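Choline binding protein A (Lactobacillus salivarius str. Ren, PDB 5GT1) is a probable cell-surface S-layer protein linked to adhesion to intestinal epithelial cells, with choline-binding repeats and the zinc-binding peptidase family M23 domain described here. Local coordinates at residues G35-S38 / G39-F43. Residues are numbered along the deposited sequence; the frame is centred on the assembly and turned at random.
Sequences GYFS and GAQLF
Ser38 and Gln41 grip each other round a tight turn. The backbone N of Ser38 donates to Gln41 OE1 at 2.9 Å, with a nearly straight N-H...O angle of 172°. The donor sits 16° from the carbonyl plane of the amide. In return, Gln41 N makes a weak bond of 3.4 Å to Ser38 OG. Ser38 OG stands between its backbone N and carbonyl carbon (chi1 71°), which turns the hydroxyl over the start of the turn. Ser38 OG also lies 3.4 Å from Gln41 CG, alongside the glutamine chain. That chain leaves with CG anti to its carbonyl carbon and runs extended, carrying OE1 back to the serine amide.

Ser38 O serves the same turn. Ser38 O accepts Leu42 N at 3.3 Å and takes a weaker bond from Gln41 N. Beside these polar links, Leu42 CD2 meets Phe37 CB at 3.6 Å, and the two side chains cross at a slant. Gln41 CB comes to the edge of the Phe37 ring. The ring also stacks on His67 and meets Phe62 edge-to-face.

The other end of the Gln41 amide is satisfied too: NE2 bonds to Asp66 OD2. An alanine here has neither OE1 nor NE2, so the Ser38 amide would probably be left without this acceptor, Asp66 OD2 without this donor, and the start of the turn less firmly held. The Gln41 backbone pairs with that of Asp61, while Leu42 O bonds to His57 ND1, so the turn touches two zinc-binding residues.

The reciprocal Ser38-Gln41 bonds have the pattern of a capping box, weak on the hydroxyl side, at the start of a short turn with helical phi/psi beside the zinc site (His57, Asp61, His137) of this M23 peptidase domain.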
ATOM      1  N   GLY A  35      13.982   4.319  -2.500  1.00 14.82           N
ATOM      2  CA  GLY A  35      14.012   5.779  -2.542  1.00 14.54           C
ATOM      3  C   GLY A  35      13.997   6.395  -1.162  1.00 14.83           C
ATOM      4  O   GLY A  35      14.515   5.819  -0.210  1.00 15.70           O
ATOM      5  N   TYR A  36      13.391   7.569  -1.042  1.00 14.50           N
ATOM      6  CA  TYR A  36      13.410   8.321   0.214  1.00 15.09           C
ATOM      7  C   TYR A  36      12.009   8.817   0.524  1.00 14.41           C
ATOM      8  O   TYR A  36      11.237   9.107  -0.399  1.00 14.19           O
ATOM      9  CB  TYR A  36      14.364   9.518   0.098  1.00 15.62           C
ATOM     10  CG  TYR A  36      15.730   9.134  -0.412  1.00 16.67           C
ATOM     11  CD1 TYR A  36      16.674   8.549   0.445  1.00 17.79           C
ATOM     12  CD2 TYR A  36      16.080   9.342  -1.748  1.00 16.92           C
ATOM     13  CE1 TYR A  36      17.933   8.175  -0.023  1.00 18.50           C
ATOM     14  CE2 TYR A  36      17.348   8.985  -2.228  1.00 18.47           C
ATOM     15  CZ  TYR A  36      18.260   8.398  -1.358  1.00 18.90           C
ATOM     16  OH  TYR A  36      19.505   8.031  -1.820  1.00 20.22           O
ATOM     17  N   PHE A  37      11.702   8.944   1.810  1.00 13.90           N
ATOM     18  CA  PHE A  37      10.379   9.370   2.261  1.00 14.53           C
ATOM     19  C   PHE A  37      10.486  10.528   3.228  1.00 15.52           C
ATOM     20  O   PHE A  37      11.409  10.561   4.048  1.00 15.40           O
ATOM     21  CB  PHE A  37       9.698   8.204   2.981  1.00 14.17           C
ATOM     22  CG  PHE A  37       9.555   6.981   2.133  1.00 13.82           C
ATOM     23  CD1 PHE A  37       8.440   6.825   1.304  1.00 13.35           C
ATOM     24  CD2 PHE A  37      10.533   5.980   2.154  1.00 13.38           C
ATOM     25  CE1 PHE A  37       8.297   5.684   0.528  1.00 13.10           C
ATOM     26  CE2 PHE A  37      10.401   4.850   1.368  1.00 13.33           C
ATOM     27  CZ  PHE A  37       9.286   4.707   0.541  1.00 13.75           C
ATOM     28  N   SER A  38       9.529  11.450   3.176  1.00 16.04           N
ATOM     29  CA  SER A  38       9.481  12.531   4.154  1.00 17.54           C
ATOM     30  C   SER A  38       8.877  11.998   5.456  1.00 17.89           C
ATOM     31  O   SER A  38       8.302  10.900   5.482  1.00 17.37           O
ATOM     32  CB  SER A  38       8.628  13.670   3.616  1.00 18.18           C
ATOM     33  OG  SER A  38       7.267  13.263   3.610  1.00 18.46           O
ATOM     34  N   GLY A  39       8.980  12.779   6.532  1.00 18.84           N
ATOM     35  CA  GLY A  39       8.436  12.364   7.832  1.00 19.24           C
ATOM     36  C   GLY A  39       6.957  11.994   7.741  1.00 19.24           C
ATOM     37  O   GLY A  39       6.536  10.977   8.300  1.00 20.25           O
ATOM     38  N   ALA A  40       6.194  12.799   7.000  1.00 19.39           N
ATOM     39  CA  ALA A  40       4.746  12.590   6.812  1.00 19.62           C
ATOM     40  C   ALA A  40       4.410  11.302   6.035  1.00 18.96           C
ATOM     41  O   ALA A  40       3.402  10.635   6.325  1.00 19.50           O
ATOM     42  CB  ALA A  40       4.102  13.805   6.155  1.00 19.56           C
ATOM     43  N   GLN A  41       5.269  10.936   5.081  1.00 16.88           N
ATOM     44  CA  GLN A  41       5.028   9.756   4.261  1.00 16.08           C
ATOM     45  C   GLN A  41       5.307   8.419   4.958  1.00 15.53           C
ATOM     46  O   GLN A  41       4.734   7.392   4.593  1.00 14.58           O
ATOM     47  CB  GLN A  41       5.863   9.836   2.994  1.00 15.83           C
ATOM     48  CG  GLN A  41       5.391  10.932   2.057  1.00 15.68           C
ATOM     49  CD  GLN A  41       6.330  11.101   0.887  1.00 15.66           C
ATOM     50  OE1 GLN A  41       7.551  11.037   1.040  1.00 15.96           O
ATOM     51  NE2 GLN A  41       5.768  11.317  -0.289  1.00 15.24           N
ATOM     52  N   LEU A  42       6.189   8.435   5.955  1.00 15.15           N
ATOM     53  CA  LEU A  42       6.602   7.203   6.623  1.00 15.46           C
ATOM     54  C   LEU A  42       5.480   6.576   7.443  1.00 15.84           C
ATOM     55  O   LEU A  42       4.543   7.266   7.852  1.00 16.34           O
ATOM     56  CB  LEU A  42       7.794   7.482   7.541  1.00 15.81           C
ATOM     57  CG  LEU A  42       9.138   7.792   6.867  1.00 15.95           C
ATOM     58  CD1 LEU A  42      10.092   8.319   7.927  1.00 16.80           C
ATOM     59  CD2 LEU A  42       9.706   6.547   6.200  1.00 15.63           C
ATOM     60  N   PHE A  43       5.586   5.272   7.677  1.00 16.65           N
ATOM     61  CA  PHE A  43       4.671   4.565   8.557  1.00 16.80           C
ATOM     62  C   PHE A  43       4.909   4.959  10.023  1.00 18.16           C
ATOM     63  O   PHE A  43       6.052   5.248  10.422  1.00 17.74           O
ATOM     64  CB  PHE A  43       4.834   3.048   8.387  1.00 16.67           C
ATOM     65  CG  PHE A  43       4.051   2.250   9.396  1.00 16.57           C
ATOM     66  CD1 PHE A  43       2.738   1.866   9.127  1.00 16.33           C
ATOM     67  CD2 PHE A  43       4.617   1.918  10.640  1.00 16.47           C
ATOM     68  CE1 PHE A  43       2.000   1.160  10.071  1.00 17.13           C
ATOM     69  CE2 PHE A  43       3.875   1.212  11.583  1.00 16.89           C
ATOM     70  CZ  PHE A  43       2.575   0.821  11.291  1.00 16.08           C
TER